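Local coordinates for protein putative mandelate racemase (PDB 3OZY) that is of unknown function but belongs to the enolase superfamily, binds magnesium and m-xylarate, and probably acts on a sugar-acid substrate, at residues A[21-24]-A[29-32]; A[282-287]-A[316-321]. One frame throughout, in Å; residues are numbered along the deposited sequence. Where two conformers were deposited one is given.

Contact 1: residues A[21-24]-A[29-32]; sequences MRVE and LKLN. With ACY (acetic acid), chain I.
Methyl CD2 of Leu31 sits over the centre of one face of the Arg22 guanidinium, 3.6 Å from CZ, and a water lies in the plane at the edge of the same group. That water accepts from Arg22 NE at 2.7 Å and lies 2.7 Å from Leu31 O, to which it can donate, linking the arginine to the residue whose methyl covers its face. With CG anti to its own carbonyl carbon (chi1 -64°), Arg22 sets CG 3.2 Å from Lys30 O, a buried carbonyl without a hydrogen-bond partner; the chain then runs extended to bring the guanidinium over Leu31. The one direct backbone bond, Lys30 N to Val23 O, is 2.9 Å long and nearly straight. Glu24 and Leu29 form an antiparallel non-hydrogen-bonded pair, while the side chains of Val23 and Lys30 run side by side, CG2 to CE 3.8 Å. Beyond Val23, Lys30 NZ donates at 2.7 Å to OXT of an acetic acid molecule, probably from the crystallisation liquor, also held by Tyr147, Ser25 and Lys173. In this hairpin of the N-terminal capping domain, two lysines around one carboxylate suggest, without proving, a place suited to an anion, with the Lys30 side chain about 9 Å from a magnesium ion.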
ATOM      1  N   MET A  21      14.335  25.389  12.794  0.80  8.53           N
ATOM      2  CA  MET A  21      13.328  25.473  11.734  0.80  8.80           C
ATOM      3  C   MET A  21      12.619  24.140  11.487  0.80  8.95           C
ATOM      4  O   MET A  21      11.736  24.049  10.623  0.80  8.41           O
ATOM      5  CB  MET A  21      13.952  25.971  10.422  0.80  9.95           C
ATOM      6  CG  MET A  21      14.521  27.381  10.481  0.80  9.98           C
ATOM      7  SD  MET A  21      13.291  28.615  10.931  0.80 11.33           S
ATOM      8  CE  MET A  21      12.147  28.488   9.553  0.80 14.77           C
ATOM      9  N   ARG A  22      13.006  23.104  12.225  1.00  8.34           N
ATOM     10  CA  ARG A  22      12.297  21.835  12.158  1.00  8.28           C
ATOM     11  C   ARG A  22      10.899  22.084  12.681  1.00  9.50           C
ATOM     12  O   ARG A  22      10.707  22.829  13.653  1.00 11.77           O
ATOM     13  CB  ARG A  22      12.958  20.791  13.041  1.00  9.33           C
ATOM     14  CG  ARG A  22      14.344  20.398  12.640  1.00 10.07           C
ATOM     15  CD  ARG A  22      14.922  19.567  13.757  1.00 14.81           C
ATOM     16  NE  ARG A  22      16.115  18.862  13.334  1.00 13.20           N
ATOM     17  CZ  ARG A  22      16.758  17.987  14.095  1.00 13.55           C
ATOM     18  NH1 ARG A  22      17.831  17.375  13.613  1.00 12.28           N
ATOM     19  NH2 ARG A  22      16.325  17.729  15.328  1.00 13.71           N
ATOM     20  N   VAL A  23       9.911  21.467  12.042  1.00  8.90           N
ATOM     21  CA  VAL A  23       8.543  21.544  12.538  1.00  8.98           C
ATOM     22  C   VAL A  23       7.994  20.139  12.756  1.00  7.55           C
ATOM     23  O   VAL A  23       8.485  19.175  12.154  1.00  8.63           O
ATOM     24  CB  VAL A  23       7.617  22.350  11.594  1.00  8.31           C
ATOM     25  CG1 VAL A  23       8.021  23.832  11.571  1.00  8.96           C
ATOM     26  CG2 VAL A  23       7.598  21.753  10.189  1.00  8.21           C
ATOM     27  N   GLU A  24       7.009  20.026  13.643  1.00  7.18           N
ATOM     28  CA  GLU A  24       6.392  18.742  13.939  1.00  8.38           C
ATOM     29  C   GLU A  24       4.884  18.809  13.742  1.00  8.19           C
ATOM     30  O   GLU A  24       4.236  19.798  14.091  1.00  7.65           O
ATOM     31  CB  GLU A  24       6.705  18.306  15.380  1.00 10.23           C
ATOM     32  CG  GLU A  24       6.291  16.859  15.685  1.00 10.32           C
ATOM     33  CD  GLU A  24       6.837  16.335  17.015  1.00 15.75           C
ATOM     34  OE1 GLU A  24       7.580  17.063  17.697  1.00 17.34           O
ATOM     35  OE2 GLU A  24       6.523  15.179  17.369  1.00 25.26           O
ATOM     36  N   LEU A  29       8.513  14.776  13.332  1.00  8.56           N
ATOM     37  CA  LEU A  29       9.393  15.950  13.358  1.00  7.49           C
ATOM     38  C   LEU A  29      10.298  15.944  12.121  1.00  7.42           C
ATOM     39  O   LEU A  29      11.028  14.983  11.895  1.00  9.13           O
ATOM     40  CB  LEU A  29      10.250  15.899  14.620  1.00  9.56           C
ATOM     41  CG  LEU A  29      11.331  16.975  14.768  1.00  8.84           C
ATOM     42  CD1 LEU A  29      10.672  18.324  15.000  1.00 10.92           C
ATOM     43  CD2 LEU A  29      12.288  16.624  15.923  1.00 11.61           C
ATOM     44  N   LYS A  30      10.245  16.992  11.304  1.00  7.81           N
ATOM     45  CA  LYS A  30      11.062  17.031  10.094  1.00  7.91           C
ATOM     46  C   LYS A  30      12.545  17.155  10.429  1.00  8.30           C
ATOM     47  O   LYS A  30      12.922  17.874  11.358  1.00  9.67           O
ATOM     48  CB  LYS A  30      10.627  18.172   9.181  1.00  8.75           C
ATOM     49  CG  LYS A  30       9.149  18.106   8.826  1.00 10.17           C
ATOM     50  CD  LYS A  30       8.827  19.016   7.660  1.00 10.30           C
ATOM     51  CE  LYS A  30       7.318  19.094   7.438  1.00 11.31           C
ATOM     52  NZ  LYS A  30       6.751  17.724   7.212  1.00 12.91           N
ATOM     53  N   LEU A  31      13.376  16.439   9.674  1.00  8.30           N
ATOM     54  CA  LEU A  31      14.819  16.399   9.898  1.00  7.70           C
ATOM     55  C   LEU A  31      15.610  16.860   8.675  1.00  8.98           C
ATOM     56  O   LEU A  31      16.534  17.672   8.792  1.00  8.97           O
ATOM     57  CB  LEU A  31      15.241  14.983  10.306  1.00  9.20           C
ATOM     58  CG  LEU A  31      14.546  14.411  11.550  1.00  8.23           C
ATOM     59  CD1 LEU A  31      14.908  12.936  11.757  1.00 11.48           C
ATOM     60  CD2 LEU A  31      14.842  15.241  12.802  1.00 11.75           C
ATOM     61  N   ASN A  32      15.261  16.336   7.503  1.00  8.19           N
ATOM     62  CA  ASN A  32      15.874  16.753   6.245  1.00  8.74           C
ATOM     63  C   ASN A  32      14.814  16.696   5.170  1.00  7.91           C
ATOM     64  O   ASN A  32      14.043  15.740   5.142  1.00 10.61           O
ATOM     65  CB  ASN A  32      17.044  15.840   5.857  1.00  9.27           C
ATOM     66  CG  ASN A  32      18.187  15.911   6.843  1.00  9.85           C
ATOM     67  OD1 ASN A  32      19.034  16.815   6.767  1.00  9.92           O
ATOM     68  ND2 ASN A  32      18.223  14.967   7.778  1.00  9.83           N
TER
HETATM   69  C   ACY I 396       3.439  17.142   7.349  1.00 11.67           C
HETATM   70  O   ACY I 396       2.498  17.165   8.162  1.00 12.37           O
HETATM   71  OXT ACY I 396       4.119  18.148   7.053  1.00 13.89           O
HETATM   72  CH3 ACY I 396       3.804  15.843   6.691  1.00 18.45           C
HETATM   73  O   HOH W   1      17.291  19.132  10.937  1.00 14.20           O

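Contact 2: residues A[282-287]-A[316-321]; sequences GGITEA and LHLVAA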
ATOM      1  N   GLY A 282      -0.921   8.238  -7.869  1.00  6.30           N
ATOM      2  CA  GLY A 282      -0.789   7.454  -9.087  1.00  6.59           C
ATOM      3  C   GLY A 282      -0.187   8.200 -10.269  1.00  9.26           C
ATOM      4  O   GLY A 282       0.178   7.569 -11.266  1.00 12.61           O
ATOM      5  N   GLY A 283      -0.074   9.526 -10.191  1.00  7.08           N
ATOM      6  CA  GLY A 283       0.491  10.292 -11.295  1.00  8.30           C
ATOM      7  C   GLY A 283      -0.424  11.413 -11.735  1.00  6.98           C
ATOM      8  O   GLY A 283      -1.526  11.558 -11.208  1.00  8.28           O
ATOM      9  N   ILE A 284       0.035  12.224 -12.683  1.00  7.35           N
ATOM     10  CA  ILE A 284      -0.866  13.138 -13.368  1.00  7.78           C
ATOM     11  C   ILE A 284      -2.025  12.352 -14.006  1.00  8.06           C
ATOM     12  O   ILE A 284      -3.178  12.754 -13.918  1.00  8.06           O
ATOM     13  CB  ILE A 284      -0.087  13.960 -14.412  1.00  7.72           C
ATOM     14  CG1 ILE A 284       0.712  15.055 -13.693  1.00  9.31           C
ATOM     15  CG2 ILE A 284      -1.027  14.539 -15.455  1.00  9.78           C
ATOM     16  CD1 ILE A 284       1.692  15.824 -14.595  1.00  9.07           C
ATOM     17  N   THR A 285      -1.718  11.214 -14.616  1.00  7.90           N
ATOM     18  CA  THR A 285      -2.750  10.391 -15.246  1.00  8.15           C
ATOM     19  C   THR A 285      -3.870  10.041 -14.260  1.00  8.96           C
ATOM     20  O   THR A 285      -5.061  10.166 -14.566  1.00  8.66           O
ATOM     21  CB  THR A 285      -2.127   9.114 -15.818  1.00  7.93           C
ATOM     22  OG1 THR A 285      -1.077   9.480 -16.722  1.00  8.71           O
ATOM     23  CG2 THR A 285      -3.168   8.266 -16.549  1.00 10.52           C
ATOM     24  N   GLU A 286      -3.481   9.636 -13.060  1.00  6.46           N
ATOM     25  CA  GLU A 286      -4.456   9.213 -12.065  1.00  7.85           C
ATOM     26  C   GLU A 286      -5.162  10.406 -11.398  1.00  8.27           C
ATOM     27  O   GLU A 286      -6.376  10.370 -11.168  1.00  8.01           O
ATOM     28  CB  GLU A 286      -3.789   8.305 -11.031  1.00  9.49           C
ATOM     29  CG  GLU A 286      -4.765   7.582 -10.102  1.00  8.19           C
ATOM     30  CD  GLU A 286      -5.589   6.506 -10.798  1.00  9.26           C
ATOM     31  OE1 GLU A 286      -5.423   6.277 -12.017  1.00 10.01           O
ATOM     32  OE2 GLU A 286      -6.430   5.892 -10.111  1.00  9.56           O
ATOM     33  N   ALA A 287      -4.421  11.469 -11.100  1.00  7.24           N
ATOM     34  CA  ALA A 287      -5.040  12.657 -10.515  1.00  6.90           C
ATOM     35  C   ALA A 287      -6.095  13.263 -11.441  1.00  8.11           C
ATOM     36  O   ALA A 287      -7.116  13.766 -10.970  1.00  7.95           O
ATOM     37  CB  ALA A 287      -3.982  13.700 -10.159  1.00  8.59           C
ATOM     38  N   LEU A 316       0.091  21.885  -9.903  1.00  7.51           N
ATOM     39  CA  LEU A 316      -0.368  23.204 -10.317  1.00  7.62           C
ATOM     40  C   LEU A 316      -0.852  23.230 -11.771  1.00  8.04           C
ATOM     41  O   LEU A 316      -1.815  23.928 -12.089  1.00  8.15           O
ATOM     42  CB  LEU A 316       0.729  24.239 -10.086  1.00  8.85           C
ATOM     43  CG  LEU A 316       0.314  25.686 -10.317  1.00  7.32           C
ATOM     44  CD1 LEU A 316      -0.962  26.024  -9.542  1.00 10.11           C
ATOM     45  CD2 LEU A 316       1.463  26.602  -9.915  1.00 10.64           C
ATOM     46  N   HIS A 317      -0.183  22.494 -12.655  1.00  7.92           N
ATOM     47  CA  HIS A 317      -0.670  22.396 -14.030  1.00  7.38           C
ATOM     48  C   HIS A 317      -2.101  21.877 -14.054  1.00  7.58           C
ATOM     49  O   HIS A 317      -2.959  22.397 -14.775  1.00  9.73           O
ATOM     50  CB  HIS A 317       0.233  21.486 -14.872  1.00  8.55           C
ATOM     51  CG  HIS A 317       1.496  22.148 -15.318  1.00  8.53           C
ATOM     52  ND1 HIS A 317       1.563  22.917 -16.460  1.00  9.71           N
ATOM     53  CD2 HIS A 317       2.732  22.181 -14.764  1.00 10.22           C
ATOM     54  CE1 HIS A 317       2.793  23.387 -16.597  1.00 10.33           C
ATOM     55  NE2 HIS A 317       3.519  22.958 -15.579  1.00  9.94           N
ATOM     56  N   LEU A 318      -2.361  20.844 -13.257  1.00  8.10           N
ATOM     57  CA  LEU A 318      -3.695  20.254 -13.231  1.00  8.64           C
ATOM     58  C   LEU A 318      -4.707  21.188 -12.585  1.00  8.18           C
ATOM     59  O   LEU A 318      -5.820  21.348 -13.081  1.00  8.45           O
ATOM     60  CB  LEU A 318      -3.689  18.920 -12.492  1.00  8.27           C
ATOM     61  CG  LEU A 318      -3.236  17.729 -13.327  1.00  9.62           C
ATOM     62  CD1 LEU A 318      -1.811  17.899 -13.860  1.00 11.98           C
ATOM     63  CD2 LEU A 318      -3.353  16.448 -12.511  1.00 15.72           C
ATOM     64  N   VAL A 319      -4.322  21.800 -11.469  1.00  7.47           N
ATOM     65  CA  VAL A 319      -5.220  22.709 -10.770  1.00  7.92           C
ATOM     66  C   VAL A 319      -5.587  23.904 -11.648  1.00  8.64           C
ATOM     67  O   VAL A 319      -6.751  24.312 -11.700  1.00  9.60           O
ATOM     68  CB  VAL A 319      -4.611  23.154  -9.429  1.00  6.98           C
ATOM     69  CG1 VAL A 319      -5.381  24.322  -8.819  1.00  7.72           C
ATOM     70  CG2 VAL A 319      -4.562  21.956  -8.480  1.00  8.23           C
ATOM     71  N   ALA A 320      -4.602  24.452 -12.354  1.00  8.55           N
ATOM     72  CA  ALA A 320      -4.869  25.588 -13.235  1.00  9.77           C
ATOM     73  C   ALA A 320      -5.904  25.242 -14.314  1.00  9.93           C
ATOM     74  O   ALA A 320      -6.692  26.098 -14.731  1.00  9.29           O
ATOM     75  CB  ALA A 320      -3.575  26.069 -13.868  1.00 10.35           C
ATOM     76  N   ALA A 321      -5.887  23.986 -14.752  1.00  9.28           N
ATOM     77  CA  ALA A 321      -6.764  23.511 -15.825  1.00  9.88           C
ATOM     78  C   ALA A 321      -8.137  23.056 -15.336  1.00 10.44           C
ATOM     79  O   ALA A 321      -9.047  22.840 -16.141  1.00 12.78           O
ATOM     80  CB  ALA A 321      -6.080  22.375 -16.586  1.00  9.13           C
TER
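A chi1 of -82° sets CG of Leu318 opposite its own carbonyl carbon, and chi2 of 60° then spreads the two methyls so that each meets a different residue of the facing helix. Across from it, Ile284 has CG2 anti to the backbone N and CG1 anti to the carbonyl carbon (chi1 -77°), which presents both branches to the same leucine methyl. Leu318 CD1 therefore rests at 3.8 Å from Ile284 CG2 and equally far from Ile284 CG1, the two side chains meeting at a slant. The second methyl, Leu318 CD2, lies 3.7 Å from Ala287 CB, one turn further along the helix. Ile284 and Ala287 thus form a shallow step into which the forked end of Leu318 fits, and all three residues are buried.

The helix 284-296 starts here. Gly283 occupies its N-cap position, and the first turn is closed by Ala287 N bonding to Gly283 O at 2.9 Å. Other faces of this turn are engaged by the N-terminal domain: Thr285 bonds to Asp111 and Trp115, and Ile284 also packs on Ile112 of helix 102-122. On the partner helix, His317 bonds through NE2 to Leu361 O and through ND1 to Tyr127 N.

Helices 284-296 and 309-321 belong to the alpha layer around the TIM-like barrel, with strand 300-301 between them in sequence. Their meeting here joins the first turn of helix 284-296 to a single leucine of helix 309-321. It is small, 140 Å² in all, and purely apolar, so it is held by dispersion and by the burial of three aliphatic side chains.

In the fold
Both parts of contact 1 precede contact 2 in sequence. Their centres are 28 Å apart, their nearest atoms about 19 Å, and the middle of the molecule lies between them. No helix, strand or sheet is shared: residues 21-24 and 29-32 frame the small hairpin of strands 24-25 and 28-29 in the N-terminal domain, whereas 282-287 and 316-321 lie on helices 284-296 and 309-321 of the barrel domain. The hairpin touches the barrel domain through Tyr147 and Phe306. Contact 2 is internal to the barrel domain, but Ile284 also packs on helix 102-122 of the N-terminal domain, so both contacts lie close to the domain interface.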